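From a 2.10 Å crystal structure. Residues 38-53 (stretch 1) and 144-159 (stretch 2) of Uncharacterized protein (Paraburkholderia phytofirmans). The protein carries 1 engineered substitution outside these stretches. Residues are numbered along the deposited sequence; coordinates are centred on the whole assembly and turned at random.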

# COMPACT_ATOMS: atom_id res chain seq x y z
N SER B 38 -12.90 -16.51 26.29
CA SER B 38 -12.63 -17.89 25.88
C SER B 38 -12.03 -18.67 27.02
O SER B 38 -12.40 -19.83 27.24
CB SER B 38 -11.69 -17.92 24.67
OG SER B 38 -12.37 -17.40 23.54
N ALA B 39 -11.08 -18.07 27.75
CA ALA B 39 -10.48 -18.78 28.88
C ALA B 39 -11.51 -19.05 29.97
O ALA B 39 -11.46 -20.09 30.63
CB ALA B 39 -9.29 -18.01 29.45
N GLU B 40 -12.45 -18.12 30.17
CA GLU B 40 -13.50 -18.33 31.18
C GLU B 40 -14.35 -19.55 30.82
O GLU B 40 -14.64 -20.39 31.68
CB GLU B 40 -14.39 -17.10 31.30
CG GLU B 40 -13.78 -15.91 32.00
CD GLU B 40 -14.53 -14.62 31.69
OE1 GLU B 40 -15.53 -14.69 30.93
OE2 GLU B 40 -14.13 -13.55 32.19
N SER B 41 -14.78 -19.64 29.55
CA SER B 41 -15.61 -20.75 29.11
C SER B 41 -14.87 -22.07 29.20
O SER B 41 -15.41 -23.07 29.70
CB SER B 41 -16.09 -20.52 27.67
OG SER B 41 -16.95 -19.40 27.62
N ILE B 42 -13.64 -22.11 28.69
CA ILE B 42 -12.86 -23.34 28.79
C ILE B 42 -12.64 -23.70 30.25
O ILE B 42 -12.79 -24.86 30.65
CB ILE B 42 -11.52 -23.20 28.03
CG1 ILE B 42 -11.77 -23.05 26.53
CG2 ILE B 42 -10.62 -24.43 28.29
CD1 ILE B 42 -10.56 -22.43 25.75
N ALA B 43 -12.34 -22.70 31.09
CA ALA B 43 -12.05 -22.99 32.49
C ALA B 43 -13.28 -23.51 33.21
O ALA B 43 -13.18 -24.46 34.00
CB ALA B 43 -11.51 -21.74 33.21
N ALA B 44 -14.45 -22.92 32.94
CA ALA B 44 -15.68 -23.39 33.56
C ALA B 44 -15.94 -24.86 33.22
O ALA B 44 -16.24 -25.67 34.11
CB ALA B 44 -16.87 -22.53 33.13
N ASN B 45 -15.81 -25.22 31.94
CA ASN B 45 -16.04 -26.61 31.55
C ASN B 45 -14.99 -27.54 32.16
O ASN B 45 -15.32 -28.67 32.54
CB ASN B 45 -16.08 -26.74 30.03
CG ASN B 45 -17.49 -26.54 29.45
OD1 ASN B 45 -18.39 -26.03 30.13
ND2 ASN B 45 -17.68 -26.96 28.20
N THR B 46 -13.75 -27.07 32.28
CA THR B 46 -12.70 -27.90 32.86
C THR B 46 -13.00 -28.23 34.32
O THR B 46 -12.97 -29.39 34.73
CB THR B 46 -11.34 -27.20 32.72
OG1 THR B 46 -11.05 -26.94 31.34
CG2 THR B 46 -10.22 -28.05 33.32
N LEU B 47 -13.31 -27.20 35.12
CA LEU B 47 -13.73 -27.42 36.50
C LEU B 47 -14.89 -28.40 36.59
O LEU B 47 -14.95 -29.22 37.51
CB LEU B 47 -14.13 -26.09 37.15
CG LEU B 47 -13.05 -25.05 37.44
CD1 LEU B 47 -13.71 -23.81 38.06
CD2 LEU B 47 -11.96 -25.61 38.35
N ARG B 48 -15.83 -28.31 35.64
CA ARG B 48 -16.95 -29.26 35.62
C ARG B 48 -16.48 -30.65 35.23
O ARG B 48 -16.92 -31.64 35.83
CB ARG B 48 -18.03 -28.79 34.66
CG ARG B 48 -18.91 -27.69 35.18
CD ARG B 48 -20.06 -27.46 34.21
NE ARG B 48 -20.65 -26.15 34.39
CZ ARG B 48 -20.47 -25.13 33.56
NH1 ARG B 48 -19.73 -25.29 32.47
NH2 ARG B 48 -21.05 -23.97 33.82
N ALA B 49 -15.63 -30.74 34.21
CA ALA B 49 -15.03 -32.02 33.84
C ALA B 49 -14.31 -32.65 35.03
O ALA B 49 -14.29 -33.88 35.16
CB ALA B 49 -14.07 -31.84 32.67
N GLY B 50 -13.75 -31.83 35.91
CA GLY B 50 -13.04 -32.26 37.09
C GLY B 50 -13.90 -32.70 38.26
O GLY B 50 -13.35 -33.05 39.31
N GLY B 51 -15.22 -32.69 38.12
CA GLY B 51 -16.10 -33.19 39.15
C GLY B 51 -16.74 -32.15 40.05
O GLY B 51 -17.38 -32.53 41.04
N ILE B 52 -16.56 -30.87 39.75
CA ILE B 52 -17.30 -29.82 40.45
C ILE B 52 -18.66 -29.68 39.77
O ILE B 52 -18.74 -29.44 38.56
CB ILE B 52 -16.53 -28.50 40.44
CG1 ILE B 52 -15.05 -28.72 40.78
CG2 ILE B 52 -17.14 -27.51 41.42
CD1 ILE B 52 -14.80 -29.14 42.18
N ALA B 53 -19.75 -29.84 40.54
CA ALA B 53 -21.09 -29.88 39.96
C ALA B 53 -21.60 -28.49 39.57
O ALA B 53 -22.00 -28.27 38.42
CB ALA B 53 -22.06 -30.56 40.94
N VAL B 144 -4.36 -26.02 21.95
CA VAL B 144 -3.31 -25.75 22.92
C VAL B 144 -3.90 -25.12 24.18
O VAL B 144 -3.59 -25.52 25.31
CB VAL B 144 -2.21 -24.88 22.30
CG1 VAL B 144 -1.28 -24.38 23.38
CG2 VAL B 144 -1.41 -25.69 21.27
N ALA B 145 -4.75 -24.11 24.01
CA ALA B 145 -5.33 -23.44 25.17
C ALA B 145 -6.16 -24.40 26.03
O ALA B 145 -6.08 -24.37 27.27
CB ALA B 145 -6.19 -22.26 24.72
N THR B 146 -6.96 -25.27 25.40
CA THR B 146 -7.83 -26.14 26.17
C THR B 146 -7.01 -27.18 26.93
O THR B 146 -7.23 -27.43 28.12
CB THR B 146 -8.86 -26.83 25.27
OG1 THR B 146 -8.17 -27.53 24.23
CG2 THR B 146 -9.83 -25.80 24.66
N SER B 147 -6.05 -27.80 26.24
CA SER B 147 -5.15 -28.76 26.87
C SER B 147 -4.39 -28.15 28.04
O SER B 147 -4.21 -28.79 29.08
CB SER B 147 -4.18 -29.31 25.81
OG SER B 147 -3.39 -30.37 26.29
N LEU B 148 -3.96 -26.88 27.91
CA LEU B 148 -3.14 -26.27 28.95
C LEU B 148 -3.96 -25.91 30.18
O LEU B 148 -3.53 -26.13 31.32
CB LEU B 148 -2.45 -25.01 28.40
CG LEU B 148 -1.72 -24.16 29.45
CD1 LEU B 148 -0.52 -24.92 30.04
CD2 LEU B 148 -1.26 -22.79 28.88
N ILE B 149 -5.14 -25.32 29.96
CA ILE B 149 -6.00 -24.96 31.08
C ILE B 149 -6.42 -26.21 31.84
O ILE B 149 -6.47 -26.21 33.08
CB ILE B 149 -7.19 -24.15 30.56
CG1 ILE B 149 -6.71 -22.75 30.18
CG2 ILE B 149 -8.30 -24.08 31.63
CD1 ILE B 149 -7.58 -22.05 29.17
N ALA B 150 -6.69 -27.31 31.13
CA ALA B 150 -6.99 -28.57 31.80
C ALA B 150 -5.84 -28.99 32.71
O ALA B 150 -6.06 -29.39 33.86
CB ALA B 150 -7.29 -29.67 30.77
N LYS B 151 -4.61 -28.87 32.22
CA LYS B 151 -3.44 -29.20 33.05
C LYS B 151 -3.34 -28.26 34.24
O LYS B 151 -3.21 -28.70 35.40
CB LYS B 151 -2.17 -29.15 32.18
CG LYS B 151 -0.87 -29.56 32.86
CD LYS B 151 -0.89 -31.05 33.22
CE LYS B 151 0.45 -31.52 33.79
NZ LYS B 151 0.29 -32.86 34.43
N VAL B 152 -3.43 -26.95 33.98
CA VAL B 152 -3.24 -25.94 35.03
C VAL B 152 -4.28 -26.10 36.14
O VAL B 152 -3.96 -25.95 37.33
CB VAL B 152 -3.30 -24.53 34.41
CG1 VAL B 152 -3.44 -23.47 35.50
CG2 VAL B 152 -2.05 -24.26 33.55
N LEU B 153 -5.53 -26.38 35.78
CA LEU B 153 -6.61 -26.48 36.75
C LEU B 153 -6.80 -27.89 37.30
O LEU B 153 -7.73 -28.12 38.09
CB LEU B 153 -7.93 -25.99 36.13
CG LEU B 153 -7.98 -24.53 35.67
CD1 LEU B 153 -9.38 -24.16 35.17
CD2 LEU B 153 -7.53 -23.57 36.78
N SER B 154 -5.93 -28.83 36.93
CA SER B 154 -6.07 -30.19 37.43
C SER B 154 -6.06 -30.32 38.96
O SER B 154 -6.73 -31.23 39.46
CB SER B 154 -4.98 -31.09 36.82
OG SER B 154 -3.70 -30.78 37.34
N PRO B 155 -5.34 -29.49 39.74
CA PRO B 155 -5.45 -29.63 41.20
C PRO B 155 -6.81 -29.24 41.77
O PRO B 155 -7.07 -29.51 42.94
CB PRO B 155 -4.34 -28.71 41.73
CG PRO B 155 -3.39 -28.51 40.55
CD PRO B 155 -4.29 -28.52 39.36
N LEU B 156 -7.69 -28.60 40.99
CA LEU B 156 -9.03 -28.27 41.47
C LEU B 156 -10.07 -29.34 41.17
O LEU B 156 -11.26 -29.11 41.38
CB LEU B 156 -9.49 -26.94 40.88
CG LEU B 156 -8.54 -25.75 41.09
CD1 LEU B 156 -9.17 -24.48 40.55
CD2 LEU B 156 -8.17 -25.61 42.55
N GLN B 157 -9.65 -30.51 40.70
CA GLN B 157 -10.58 -31.62 40.54
C GLN B 157 -11.17 -32.03 41.89
O GLN B 157 -10.53 -31.90 42.94
CB GLN B 157 -9.89 -32.80 39.87
CG GLN B 157 -9.46 -32.52 38.45
CD GLN B 157 -8.53 -33.59 37.89
OE1 GLN B 157 -8.24 -34.60 38.55
NE2 GLN B 157 -8.06 -33.39 36.66
N ALA B 158 -12.40 -32.52 41.85
CA ALA B 158 -13.04 -32.99 43.07
C ALA B 158 -12.31 -34.23 43.57
O ALA B 158 -12.06 -35.17 42.80
CB ALA B 158 -14.51 -33.30 42.83
N ARG B 159 -11.96 -34.24 44.85
CA ARG B 159 -11.24 -35.35 45.45
C ARG B 159 -12.21 -36.19 46.26
O ARG B 159 -13.41 -36.17 46.00
CB ARG B 159 -10.09 -34.85 46.32
O HOH W 1 -9.92 -27.73 29.18
O HOH W 2 -12.43 -29.50 38.65

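Helices that pack closely often do so by setting a large side chain from one into a hollow left by small ones on the other, and the contact between helix 38-49 and helix 144-152 is a clear example. The axes approach to 9.5 Å and cross at -48°. The knob is Ile-149, whose side chain sits among Ala-39, Ile-42, Ala-43 and Thr-46. The two alanines keep the floor of this hollow low: Ile-149 CG2 lies 4.0 Å from Ala-43 CA, so the knob reaches the backbone itself. Ile-42 forms a wall, its CG2 4.0 Å from Ile-149 CD1, while its own CD1 extends to Thr-146 CG2 at 3.6 Å.

Thr-46 serves two purposes. Its CG2 packs 3.6 Å from Ala-150 CA, so the methyl meets the backbone of the other helix, with Ala-150 CB a little farther from CG2, at 4.2 Å. Its OG1 donates to Ile-42 O within its own helix (2.8 Å) and accepts from a water, 2.6 Å from OG1, that also donates to Thr-146 O.

Farther along, leucines take over. Leu-153 CD1 rests against Ala-43 CB at 3.8 Å, and Leu-47, whose CA-to-CB bond points sideways, brings its CD2 within 3.7 Å of Leu-156 CD1.

Beyond the helices the backbones draw closer still, with the CA atoms of Gly-50 and Gln-157 4.3 Å apart. A CB on Gly-50 would lie only 3.1 Å from Gln-157 CG. Gly-51, with phi of 100°, closes a Schellman motif; a CB there would crowd Ala-158 CB and the preceding carbonyl oxygen. In this narrow gap Ala-158 N donates to Gly-50 O (2.8 Å, 161°), the one direct hydrogen bond across the contact. A second water links Leu-47 O and Leu-156 O, and Ile-52 CD1 packs 3.6 Å from Leu-156 O.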